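Local coordinates for antifreeze protein (Marinomonas primoryensis, PDB 3P4G) that binds ice as a hyperactive, calcium-dependent antifreeze protein, probably through anchored clathrate waters on its right-handed beta-helix, at residues Ser294-Arg297 against Asn298-Asn302; Ile221-Ala224 against Gly225-Gly229; Val68-Ala71 against Ala72-Val76; Val124-Gly127 against Gly128-Gly132. All coordinates share one frame; numbering follows the deposited sequence.

Contact 1 of 4, residues Ser294-Arg297 against Asn298-Asn302; sequences SDLR and NRVAN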
ATOM      1  N   SER A 294      -5.560  25.763  26.748  1.00 22.93           N
ATOM      2  CA  SER A 294      -4.237  26.298  26.407  0.70 22.29           C
ATOM      3  C   SER A 294      -3.330  25.229  25.784  1.00 21.94           C
ATOM      4  O   SER A 294      -2.525  25.536  24.912  1.00 20.76           O
ATOM      5  CB  SER A 294      -3.572  26.902  27.642  0.70 23.79           C
ATOM      6  OG  SER A 294      -3.149  25.872  28.502  0.70 23.92           O
ATOM      7  N   ASP A 295      -3.450  23.983  26.227  1.00 21.00           N
ATOM      8  CA  ASP A 295      -2.680  22.885  25.617  1.00 21.49           C
ATOM      9  C   ASP A 295      -3.003  22.677  24.130  1.00 18.92           C
ATOM     10  O   ASP A 295      -2.095  22.525  23.324  1.00 18.04           O
ATOM     11  CB  ASP A 295      -2.888  21.575  26.371  1.00 22.19           C
ATOM     12  CG  ASP A 295      -2.238  21.600  27.763  1.00 29.28           C
ATOM     13  OD1 ASP A 295      -1.274  22.386  27.961  1.00 33.56           O
ATOM     14  OD2 ASP A 295      -2.673  20.842  28.669  1.00 35.08           O
ATOM     15  N   LEU A 296      -4.292  22.695  23.791  1.00 18.46           N
ATOM     16  CA  LEU A 296      -4.748  22.608  22.381  1.00 16.76           C
ATOM     17  C   LEU A 296      -4.225  23.786  21.570  1.00 16.11           C
ATOM     18  O   LEU A 296      -3.627  23.603  20.516  1.00 14.01           O
ATOM     19  CB  LEU A 296      -6.290  22.528  22.297  1.00 18.17           C
ATOM     20  CG  LEU A 296      -6.874  22.377  20.875  1.00 17.33           C
ATOM     21  CD1 LEU A 296      -6.328  21.134  20.049  1.00 17.32           C
ATOM     22  CD2 LEU A 296      -8.430  22.434  20.923  1.00 14.65           C
ATOM     23  N   ARG A 297      -4.420  25.007  22.071  1.00 15.41           N
ATOM     24  CA  ARG A 297      -3.899  26.195  21.353  1.00 15.01           C
ATOM     25  C   ARG A 297      -2.381  26.134  21.125  1.00 14.85           C
ATOM     26  O   ARG A 297      -1.889  26.494  20.037  1.00 15.16           O
ATOM     27  CB  ARG A 297      -4.264  27.467  22.136  1.00 17.54           C
ATOM     28  CG  ARG A 297      -5.747  27.707  22.292  1.00 15.57           C
ATOM     29  CD  ARG A 297      -6.018  29.195  22.615  1.00 20.37           C
ATOM     30  NE  ARG A 297      -5.353  29.649  23.840  1.00 19.58           N
ATOM     31  CZ  ARG A 297      -5.815  29.409  25.059  1.00 20.80           C
ATOM     32  NH1 ARG A 297      -6.937  28.699  25.235  1.00 19.78           N
ATOM     33  NH2 ARG A 297      -5.168  29.886  26.111  1.00 23.60           N
ATOM     34  N   ASN A 298      -1.633  25.671  22.125  1.00 15.12           N
ATOM     35  CA  ASN A 298      -0.174  25.591  21.999  1.00 15.34           C
ATOM     36  C   ASN A 298       0.241  24.529  20.962  1.00 13.89           C
ATOM     37  O   ASN A 298       1.183  24.731  20.217  1.00 14.07           O
ATOM     38  CB  ASN A 298       0.471  25.277  23.351  1.00 17.48           C
ATOM     39  CG  ASN A 298       0.368  26.455  24.347  1.00 20.65           C
ATOM     40  OD1 ASN A 298      -0.016  27.569  23.969  1.00 23.92           O
ATOM     41  ND2 ASN A 298       0.707  26.203  25.620  1.00 26.02           N
ATOM     42  N   ARG A 299      -0.475  23.403  20.945  1.00 14.01           N
ATOM     43  CA  ARG A 299      -0.221  22.265  20.008  1.00 13.92           C
ATOM     44  C   ARG A 299      -0.338  22.715  18.540  1.00 12.41           C
ATOM     45  O   ARG A 299       0.421  22.228  17.655  1.00 12.20           O
ATOM     46  CB  ARG A 299      -1.277  21.174  20.345  1.00 14.77           C
ATOM     47  CG  ARG A 299      -1.498  19.985  19.385  1.00 15.75           C
ATOM     48  CD  ARG A 299      -2.361  18.847  20.061  1.00 17.37           C
ATOM     49  NE  ARG A 299      -1.866  18.600  21.421  1.00 18.34           N
ATOM     50  CZ  ARG A 299      -2.559  18.740  22.531  1.00 18.39           C
ATOM     51  NH1 ARG A 299      -3.879  19.021  22.521  1.00 17.48           N
ATOM     52  NH2 ARG A 299      -1.947  18.504  23.691  1.00 24.35           N
ATOM     53  N   VAL A 300      -1.293  23.622  18.292  1.00 11.86           N
ATOM     54  CA  VAL A 300      -1.630  23.998  16.888  1.00 10.35           C
ATOM     55  C   VAL A 300      -1.130  25.369  16.477  1.00 11.09           C
ATOM     56  O   VAL A 300      -1.353  25.776  15.329  1.00  9.52           O
ATOM     57  CB  VAL A 300      -3.172  23.874  16.571  1.00 10.41           C
ATOM     58  CG1 VAL A 300      -3.647  22.420  16.801  1.00 12.07           C
ATOM     59  CG2 VAL A 300      -3.993  24.910  17.382  1.00 10.10           C
ATOM     60  N   ALA A 301      -0.494  26.072  17.414  1.00 12.57           N
ATOM     61  CA  ALA A 301      -0.028  27.439  17.194  1.00 13.11           C
ATOM     62  C   ALA A 301       0.943  27.611  16.049  1.00 13.12           C
ATOM     63  O   ALA A 301       1.048  28.720  15.503  1.00 13.33           O
ATOM     64  CB  ALA A 301       0.586  27.994  18.459  1.00 13.15           C
ATOM     65  N   ASN A 302       1.636  26.543  15.662  1.00 12.41           N
ATOM     66  CA  ASN A 302       2.584  26.631  14.567  1.00 13.08           C
ATOM     67  C   ASN A 302       1.875  26.800  13.187  1.00 11.29           C
ATOM     68  O   ASN A 302       2.494  27.288  12.238  1.00 10.55           O
ATOM     69  CB  ASN A 302       3.532  25.436  14.589  1.00 12.57           C
ATOM     70  CG  ASN A 302       2.812  24.121  14.340  1.00 13.16           C
ATOM     71  OD1 ASN A 302       2.324  23.440  15.292  1.00 13.22           O
ATOM     72  ND2 ASN A 302       2.674  23.790  13.095  1.00  8.73           N
TER

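Contact 2 of 4, residues Ile221-Ala224 against Gly225-Gly229; sequences IIIA and GKVSG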
ATOM      1  N   ILE A 221      -3.617  11.972   2.043  1.00  5.18           N
ATOM      2  CA  ILE A 221      -3.633  10.873   3.047  1.00  5.55           C
ATOM      3  C   ILE A 221      -4.869  10.998   3.883  1.00  6.06           C
ATOM      4  O   ILE A 221      -5.082  12.064   4.516  1.00  8.06           O
ATOM      5  CB  ILE A 221      -2.379  11.017   3.916  1.00  4.85           C
ATOM      6  CG1 ILE A 221      -1.127  10.661   3.079  1.00  5.93           C
ATOM      7  CG2 ILE A 221      -2.462  10.107   5.171  1.00  5.38           C
ATOM      8  CD1 ILE A 221       0.153  11.278   3.707  1.00  8.54           C
ATOM      9  N   ILE A 222      -5.647   9.915   3.961  1.00  5.89           N
ATOM     10  CA  ILE A 222      -6.858   9.884   4.757  1.00  7.25           C
ATOM     11  C   ILE A 222      -6.788   8.681   5.720  1.00  7.30           C
ATOM     12  O   ILE A 222      -6.600   7.520   5.279  1.00  8.82           O
ATOM     13  CB  ILE A 222      -8.082   9.715   3.899  1.00  7.76           C
ATOM     14  CG1 ILE A 222      -8.226  10.906   2.924  1.00  7.92           C
ATOM     15  CG2 ILE A 222      -9.361   9.645   4.791  1.00  8.41           C
ATOM     16  CD1 ILE A 222      -9.281  10.706   1.794  1.00 14.07           C
ATOM     17  N   ILE A 223      -6.943   8.969   7.006  1.00  5.88           N
ATOM     18  CA  ILE A 223      -6.999   7.922   8.060  1.00  7.03           C
ATOM     19  C   ILE A 223      -8.392   7.970   8.661  1.00  8.54           C
ATOM     20  O   ILE A 223      -8.771   8.975   9.313  1.00  9.03           O
ATOM     21  CB  ILE A 223      -5.926   8.096   9.180  1.00  6.64           C
ATOM     22  CG1 ILE A 223      -4.500   8.363   8.619  1.00  7.54           C
ATOM     23  CG2 ILE A 223      -5.926   6.845  10.148  1.00  8.14           C
ATOM     24  CD1 ILE A 223      -3.896   7.249   7.696  1.00  6.97           C
ATOM     25  N   ALA A 224      -9.182   6.912   8.462  1.00  8.81           N
ATOM     26  CA  ALA A 224     -10.569   6.874   9.037  1.00 10.68           C
ATOM     27  C   ALA A 224     -10.597   6.628  10.545  1.00 10.46           C
ATOM     28  O   ALA A 224     -11.448   7.172  11.232  1.00 10.66           O
ATOM     29  CB  ALA A 224     -11.390   5.806   8.382  1.00 10.48           C
ATOM     30  N   GLY A 225      -9.643   5.833  11.025  1.00  9.87           N
ATOM     31  CA  GLY A 225      -9.582   5.402  12.416  1.00 10.21           C
ATOM     32  C   GLY A 225      -8.676   6.322  13.205  1.00 10.99           C
ATOM     33  O   GLY A 225      -8.492   7.467  12.815  1.00 10.58           O
ATOM     34  N   LYS A 226      -8.169   5.819  14.333  1.00 11.74           N
ATOM     35  CA  LYS A 226      -7.392   6.617  15.272  1.00 12.13           C
ATOM     36  C   LYS A 226      -5.976   6.633  14.783  1.00 12.44           C
ATOM     37  O   LYS A 226      -5.595   5.741  14.018  1.00 12.75           O
ATOM     38  CB  LYS A 226      -7.411   5.979  16.663  1.00 12.27           C
ATOM     39  CG  LYS A 226      -8.834   5.823  17.205  1.00 14.08           C
ATOM     40  CD  LYS A 226      -8.847   5.134  18.569  1.00 18.40           C
ATOM     41  CE  LYS A 226     -10.290   5.011  19.086  1.00 24.60           C
ATOM     42  NZ  LYS A 226     -10.836   3.672  18.636  1.00 28.23           N
ATOM     43  N   VAL A 227      -5.199   7.620  15.242  1.00 10.49           N
ATOM     44  CA  VAL A 227      -3.778   7.693  14.895  1.00  9.37           C
ATOM     45  C   VAL A 227      -3.028   7.742  16.217  1.00 10.41           C
ATOM     46  O   VAL A 227      -3.256   8.653  17.037  1.00 11.70           O
ATOM     47  CB  VAL A 227      -3.436   8.985  14.112  1.00  9.63           C
ATOM     48  CG1 VAL A 227      -1.900   9.118  13.840  1.00  8.52           C
ATOM     49  CG2 VAL A 227      -4.237   9.004  12.758  1.00 10.43           C
ATOM     50  N   SER A 228      -2.135   6.779  16.416  1.00  9.64           N
ATOM     51  CA  SER A 228      -1.134   6.920  17.458  1.00 10.12           C
ATOM     52  C   SER A 228       0.277   6.995  16.859  1.00  9.65           C
ATOM     53  O   SER A 228       1.191   7.298  17.602  1.00 11.02           O
ATOM     54  CB  SER A 228      -1.184   5.757  18.469  1.00 10.34           C
ATOM     55  OG  SER A 228      -0.827   4.526  17.828  1.00 10.96           O
ATOM     56  N   GLY A 229       0.454   6.665  15.567  1.00  9.25           N
ATOM     57  CA  GLY A 229       1.799   6.565  14.973  1.00  8.53           C
ATOM     58  C   GLY A 229       2.179   7.882  14.271  1.00  9.55           C
ATOM     59  O   GLY A 229       1.812   8.970  14.736  1.00 10.18           O
TER

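Contact 3 of 4, residues Val68-Ala71 against Ala72-Val76; sequences VLVA and ANVAV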
ATOM      1  N   VAL A  68       9.875 -25.776  -3.409  1.00 16.39           N
ATOM      2  CA  VAL A  68      10.862 -26.569  -4.148  1.00 16.84           C
ATOM      3  C   VAL A  68      12.278 -26.041  -3.896  1.00 18.33           C
ATOM      4  O   VAL A  68      12.502 -24.853  -3.989  1.00 17.28           O
ATOM      5  CB  VAL A  68      10.525 -26.525  -5.667  1.00 17.07           C
ATOM      6  CG1 VAL A  68      11.520 -27.350  -6.485  1.00 17.68           C
ATOM      7  CG2 VAL A  68       9.087 -27.045  -5.861  1.00 16.47           C
ATOM      8  N   LEU A  69      13.214 -26.933  -3.563  1.00 19.24           N
ATOM      9  CA  LEU A  69      14.582 -26.509  -3.306  1.00 21.36           C
ATOM     10  C   LEU A  69      15.189 -25.910  -4.569  1.00 20.56           C
ATOM     11  O   LEU A  69      15.349 -26.611  -5.562  1.00 21.84           O
ATOM     12  CB  LEU A  69      15.443 -27.676  -2.788  1.00 22.36           C
ATOM     13  CG  LEU A  69      16.897 -27.252  -2.502  1.00 24.46           C
ATOM     14  CD1 LEU A  69      16.955 -26.233  -1.338  1.00 29.16           C
ATOM     15  CD2 LEU A  69      17.742 -28.489  -2.229  1.00 28.25           C
ATOM     16  N   VAL A  70      15.481 -24.608  -4.516  1.00 20.60           N
ATOM     17  CA  VAL A  70      16.216 -23.884  -5.571  1.00 18.68           C
ATOM     18  C   VAL A  70      17.253 -22.959  -4.923  1.00 20.01           C
ATOM     19  O   VAL A  70      17.203 -22.713  -3.700  1.00 18.96           O
ATOM     20  CB  VAL A  70      15.284 -23.109  -6.533  1.00 19.07           C
ATOM     21  CG1 VAL A  70      14.375 -24.090  -7.271  1.00 17.39           C
ATOM     22  CG2 VAL A  70      14.438 -22.050  -5.783  1.00 14.28           C
ATOM     23  N   ALA A  71      18.241 -22.502  -5.704  1.00 17.90           N
ATOM     24  CA  ALA A  71      19.226 -21.553  -5.172  1.00 18.17           C
ATOM     25  C   ALA A  71      18.538 -20.258  -4.702  1.00 16.33           C
ATOM     26  O   ALA A  71      17.395 -19.981  -5.043  1.00 16.06           O
ATOM     27  CB  ALA A  71      20.286 -21.237  -6.233  1.00 17.04           C
ATOM     28  N   ALA A  72      19.240 -19.452  -3.932  1.00 17.68           N
ATOM     29  CA  ALA A  72      18.691 -18.221  -3.430  1.00 16.31           C
ATOM     30  C   ALA A  72      18.137 -17.369  -4.572  1.00 16.33           C
ATOM     31  O   ALA A  72      18.785 -17.246  -5.589  1.00 15.81           O
ATOM     32  CB  ALA A  72      19.757 -17.479  -2.675  1.00 17.86           C
ATOM     33  N   ASN A  73      16.921 -16.837  -4.410  1.00 14.48           N
ATOM     34  CA  ASN A  73      16.253 -15.909  -5.341  1.00 15.66           C
ATOM     35  C   ASN A  73      15.852 -16.492  -6.681  1.00 14.09           C
ATOM     36  O   ASN A  73      15.418 -15.732  -7.591  1.00 14.69           O
ATOM     37  CB  ASN A  73      16.982 -14.572  -5.524  1.00 15.17           C
ATOM     38  CG  ASN A  73      17.334 -13.939  -4.213  1.00 19.13           C
ATOM     39  OD1 ASN A  73      16.468 -13.702  -3.409  1.00 20.47           O
ATOM     40  ND2 ASN A  73      18.651 -13.749  -3.950  1.00 20.03           N
ATOM     41  N   VAL A  74      15.975 -17.810  -6.799  1.00 12.81           N
ATOM     42  CA  VAL A  74      15.531 -18.508  -8.018  1.00 13.47           C
ATOM     43  C   VAL A  74      14.019 -18.767  -7.984  1.00 12.93           C
ATOM     44  O   VAL A  74      13.478 -19.103  -6.937  1.00 13.41           O
ATOM     45  CB  VAL A  74      16.307 -19.812  -8.266  1.00 15.02           C
ATOM     46  CG1 VAL A  74      15.732 -20.584  -9.451  1.00 16.04           C
ATOM     47  CG2 VAL A  74      17.799 -19.480  -8.511  1.00 15.54           C
ATOM     48  N   ALA A  75      13.333 -18.615  -9.124  1.00 11.74           N
ATOM     49  CA  ALA A  75      11.880 -18.821  -9.141  1.00 11.54           C
ATOM     50  C   ALA A  75      11.595 -20.317  -9.203  1.00 11.84           C
ATOM     51  O   ALA A  75      12.274 -21.042  -9.934  1.00 11.91           O
ATOM     52  CB  ALA A  75      11.248 -18.125 -10.407  1.00 12.27           C
ATOM     53  N   VAL A  76      10.600 -20.781  -8.456  1.00 10.89           N
ATOM     54  CA  VAL A  76      10.054 -22.116  -8.645  1.00 12.58           C
ATOM     55  C   VAL A  76       9.147 -22.135  -9.889  1.00 12.88           C
ATOM     56  O   VAL A  76       9.252 -23.053 -10.743  1.00 14.38           O
ATOM     57  CB  VAL A  76       9.290 -22.568  -7.390  1.00 12.17           C
ATOM     58  CG1 VAL A  76       8.594 -23.903  -7.624  1.00 14.14           C
ATOM     59  CG2 VAL A  76      10.305 -22.653  -6.184  1.00 11.94           C
TER

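Contact 4 of 4, residues Val124-Gly127 against Gly128-Gly132; sequences VYIG and GNLSG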
ATOM      1  N   VAL A 124      -1.899  -8.396 -10.106  1.00  8.86           N
ATOM      2  CA  VAL A 124      -1.637  -9.477  -9.111  1.00  8.92           C
ATOM      3  C   VAL A 124      -2.782  -9.482  -8.107  1.00 10.28           C
ATOM      4  O   VAL A 124      -3.072  -8.428  -7.500  1.00 10.38           O
ATOM      5  CB  VAL A 124      -0.278  -9.273  -8.381  1.00  9.51           C
ATOM      6  CG1 VAL A 124       0.030 -10.424  -7.360  1.00  8.74           C
ATOM      7  CG2 VAL A 124       0.855  -9.203  -9.374  1.00 11.19           C
ATOM      8  N   TYR A 125      -3.425 -10.644  -7.921  1.00  8.42           N
ATOM      9  CA  TYR A 125      -4.451 -10.812  -6.917  1.00  9.20           C
ATOM     10  C   TYR A 125      -3.984 -11.989  -6.043  1.00 10.01           C
ATOM     11  O   TYR A 125      -3.611 -13.079  -6.581  1.00  9.73           O
ATOM     12  CB  TYR A 125      -5.772 -11.204  -7.583  1.00  8.36           C
ATOM     13  CG  TYR A 125      -6.907 -11.532  -6.647  1.00 10.08           C
ATOM     14  CD1 TYR A 125      -7.938 -10.614  -6.424  1.00 13.66           C
ATOM     15  CD2 TYR A 125      -6.978 -12.781  -5.979  1.00  9.62           C
ATOM     16  CE1 TYR A 125      -8.970 -10.899  -5.557  1.00 15.85           C
ATOM     17  CE2 TYR A 125      -8.013 -13.069  -5.125  1.00 11.65           C
ATOM     18  CZ  TYR A 125      -9.006 -12.108  -4.904  1.00 14.82           C
ATOM     19  OH  TYR A 125     -10.074 -12.389  -4.088  1.00 16.01           O
ATOM     20  N   ILE A 126      -3.965 -11.739  -4.732  1.00  8.22           N
ATOM     21  CA  ILE A 126      -3.647 -12.741  -3.714  1.00  8.10           C
ATOM     22  C   ILE A 126      -4.849 -12.695  -2.749  1.00  8.40           C
ATOM     23  O   ILE A 126      -5.117 -11.655  -2.101  1.00  9.57           O
ATOM     24  CB  ILE A 126      -2.354 -12.439  -3.012  1.00  7.31           C
ATOM     25  CG1 ILE A 126      -1.187 -12.775  -3.959  1.00  6.17           C
ATOM     26  CG2 ILE A 126      -2.198 -13.256  -1.677  1.00  9.36           C
ATOM     27  CD1 ILE A 126       0.173 -12.023  -3.556  1.00 10.51           C
ATOM     28  N   GLY A 127      -5.549 -13.817  -2.639  1.00  7.52           N
ATOM     29  CA  GLY A 127      -6.814 -13.852  -1.857  1.00  8.63           C
ATOM     30  C   GLY A 127      -6.547 -13.892  -0.326  1.00  9.54           C
ATOM     31  O   GLY A 127      -7.279 -13.321   0.516  1.00  8.36           O
ATOM     32  N   GLY A 128      -5.428 -14.502   0.011  1.00  9.03           N
ATOM     33  CA  GLY A 128      -5.044 -14.685   1.424  1.00 10.07           C
ATOM     34  C   GLY A 128      -4.075 -13.622   1.926  1.00  9.85           C
ATOM     35  O   GLY A 128      -4.111 -12.457   1.505  1.00  8.83           O
ATOM     36  N   ASN A 129      -3.207 -14.042   2.857  1.00 10.48           N
ATOM     37  CA  ASN A 129      -2.168 -13.147   3.386  1.00 10.37           C
ATOM     38  C   ASN A 129      -0.883 -13.141   2.603  1.00 11.26           C
ATOM     39  O   ASN A 129      -0.465 -14.173   2.066  1.00 11.55           O
ATOM     40  CB  ASN A 129      -1.815 -13.588   4.834  1.00 11.12           C
ATOM     41  CG  ASN A 129      -3.037 -13.545   5.773  1.00 16.07           C
ATOM     42  OD1 ASN A 129      -3.271 -14.478   6.567  1.00 20.36           O
ATOM     43  ND2 ASN A 129      -3.804 -12.489   5.680  1.00  8.27           N
ATOM     44  N   LEU A 130      -0.204 -12.003   2.600  1.00  9.51           N
ATOM     45  CA  LEU A 130       1.079 -11.949   1.920  1.00 10.59           C
ATOM     46  C   LEU A 130       2.142 -11.937   2.985  1.00 11.50           C
ATOM     47  O   LEU A 130       2.237 -10.939   3.731  1.00 11.58           O
ATOM     48  CB  LEU A 130       1.175 -10.696   1.045  1.00  9.76           C
ATOM     49  CG  LEU A 130       2.543 -10.446   0.380  1.00  9.60           C
ATOM     50  CD1 LEU A 130       2.826 -11.537  -0.706  1.00 12.31           C
ATOM     51  CD2 LEU A 130       2.767  -9.019  -0.209  1.00 10.62           C
ATOM     52  N   SER A 131       2.947 -13.003   3.054  1.00 11.72           N
ATOM     53  CA  SER A 131       4.057 -13.074   4.029  0.50 12.52           C
ATOM     54  C   SER A 131       5.418 -13.312   3.375  1.00 13.94           C
ATOM     55  O   SER A 131       6.408 -13.504   4.083  1.00 16.91           O
ATOM     56  CB  SER A 131       3.828 -14.116   5.140  0.50 12.92           C
ATOM     57  OG  SER A 131       3.629 -15.423   4.621  0.50 10.06           O
ATOM     58  N   GLY A 132       5.465 -13.328   2.043  1.00 12.66           N
ATOM     59  CA  GLY A 132       6.754 -13.300   1.313  1.00 12.56           C
ATOM     60  C   GLY A 132       6.846 -11.911   0.705  1.00 11.69           C
ATOM     61  O   GLY A 132       5.839 -11.185   0.669  1.00 12.89           O
TER

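Contact 1 of 4, residues Ser294-Arg297 against Asn298-Asn302
Arg-299 reaches back over Asp-295 and Leu-296 along one side of the short alpha-helix 294-300, near the C-terminal end of the beta-helix. Its CB sits 3.4 Å from Asp-295 O, and it is equally near Leu-296 O. CG stands anti to the backbone N (chi1 167°), then the chain bends at chi3 and brings the guanidinium back toward the preceding turn. There Asp-295 O lies over the centre of one guanidinium face, 3.9 Å from Arg-299 CZ, so carbonyl oxygen meets the flat of the cation rather than its N-H edge. NH1 comes within 3.7 Å of Leu-296 CA, while NH2 ends near Asp-295 CB. The carboxylate of Asp-295 does not touch the guanidinium, but its opposite charge may still favour this pose weakly. The two carbonyls beneath keep their helical partners: Arg-299 N donates to Asp-295 O at 3.0 Å, and Val-300 N to Leu-296 O at 3.2 Å. One residue earlier in the same ladder, Asn-298 N donates to Ser-294 O, and the whole Asn-298 amide hovers near that same oxygen without bonding to it. Arg-297 turns its guanidinium to lie against Ser-294, and its NH1 is held by Tyr-290 O. On the buried side Arg-299 and Val-300 rest on Leu-267 and Val-271, so the helix packs against strand 270-272 and the loop before it. There Val-300 CG2 packs 3.4 Å from Leu-296 O, and Val-300 CG1 lies 4.4 Å from Leu-296 CD1.

Contact 2 of 4, residues Ile221-Ala224 against Gly225-Gly229
Ile-223 and Val-227 meet methyl to methyl inside the bend that follows strand 220-223, Ile-223 CG2 lying 3.8 Å from Val-227 CG2. The two side chains cross at about a right angle, and the same Val-227 methyl also comes 4.1 Å from Ile-223 CB, so it sits against the branch point and not merely against one end. With chi1 at -48°, Ile-223 CG2 falls opposite the backbone N and points along the chain into the turn. CG1 still grazes Val-227 CG2, and only CD1 at its end turns away. On its backbone side, Ile-223 CG2 touches Gly-225 O at 3.8 Å and Lys-226 O at 4.0 Å, and thus fills the concave side of the corner.

The corner itself is made by Ala-224, whose helical backbone (psi -34°) breaks the strand, and by Gly-225, which resumes an extended course. Two side chains of adjoining coils fix its peptides: Asp-207 OD1 accepts from Lys-226 N, and Ser-244 OG pairs with Ala-224 O. Lys-226 directs its CB away from Ile-223 and rests on Gln-245 and Trp-247.

Within the coil, Ile-223 also leans on Ile-231 of strand 230-232, across the interior. Along the stack it meets Val-204 of strand 201-204, while Val-227 meets Val-242 of strand 239-242. Backbone bonds from Ile-222 to Leu-202 and Val-204, and from Ile-221 and Ile-223 to strand 239-242, place the contact between two parallel neighbours of the beta-helix.

Contact 3 of 4, residues Val68-Ala71 against Ala72-Val76
The Ala-71 carbonyl, in the flat peptide it shares with Ala-72, accepts the bond that closes the turn: Val-74 N donates to Ala-71 O at 3.1 Å, approaching from above the carbonyl plane, 38° out of it. The bond is fairly straight at the hydrogen, with an N-H...O angle of 158°. The same oxygen also meets carbon of the Val-74 side chain, with CB at 3.4 Å, while Val-74 CG2 reaches past it to Ala-71 CB at 3.8 Å. Asn-73, at the third position of the turn, takes a positive phi, and its carbonyl oxygen is bonded by Lys-95 NZ.

Beyond the turn, valines line the facing sides of the two arms. At chi1 -63° Val-70 holds CG2 over its own backbone, on the side that faces the opposite arm: it meets Val-74 O at 3.3 Å and Val-74 CB at 3.8 Å. Further back, Val-68 CG2 sits 3.6 Å from Val-76 CG1, the two side chains meeting at a slant, and Val-76 CG2 touches both Val-68 and Val-70. Val-76, the buried one of the set, touches Val-65 and is tied by backbone bonding to Leu-50 of the preceding coil. Most of the rest lies at the surface.

The arrangement is a type II beta turn from Ala-71 to Val-74, within a long loop that protrudes from the beta-helix between strands 58-61 and 77-78.

Contact 4 of 4, residues Val124-Gly127 against Gly128-Gly132
Ile-126 overlaps Leu-130 through their terminal methyls, CD1 to CD1 at 3.9 Å, inside a corner of the right-handed beta-helix where strand 123-126 gives way to the loop before strand 134-135. The two side chains cross obliquely, touching by their ends. Ile-126 gets there by running CG1 on to an extended CD1 (chi2 159°), so the delta methyl projects into the coil interior. In Leu-130, CG anti to its own N (chi1 174°) heads inward, and the second torsion then sets CD1 against Ile-126 CD1.

The second branch of Ile-126 faces the backbone of the corner. That corner is turned by two glycines: Gly-127 leaves the strand with a helical psi of -31°, and Gly-128 restores an extended path. Asn-129 follows with its CB directed away from the strand, near a bound magnesium ion, while its N-H is taken by Asp-110 OD1 of the previous coil.

Neighbouring coils close around the apolar pair. Val-111 on one side and Ile-145 of strand 142-145 on the other each touch both Ile-126 and Leu-130, and Leu-134 meets Ile-126 across the interior. Strand 123-126 is held between its parallel neighbours by backbone bonds from Val-124 and Ile-126 to strand 142-145 and from Tyr-125 to strand 104-107. Tyr-125 stacks its ring on Tyr-106. Against the glycine corner, Ile-126 CG2 lies 3.8 Å from Gly-128 O, with Asn-129 O slightly farther off.

How the contacts relate
Along the chain the order is contact 3, contact 4, contact 2, contact 1, and the same order runs down the length of the beta-helix. Contacts 3 and 1 are farthest apart, with centres about 56 Å from each other on opposite sides of the chain's centre. Contacts 4 and 2 occupy matching corners, each just after a strand that follows a calcium-binding aspartate (Asp-122 and Asp-219); their centres are about 24 Å apart, five coils along. Contact 3 is a surface excursion from an early coil, and contact 1 a helix beside the last parallel strands. None touch: contacts 2 and 4 repeat one corner, whereas 1 and 3 depart from the repeat.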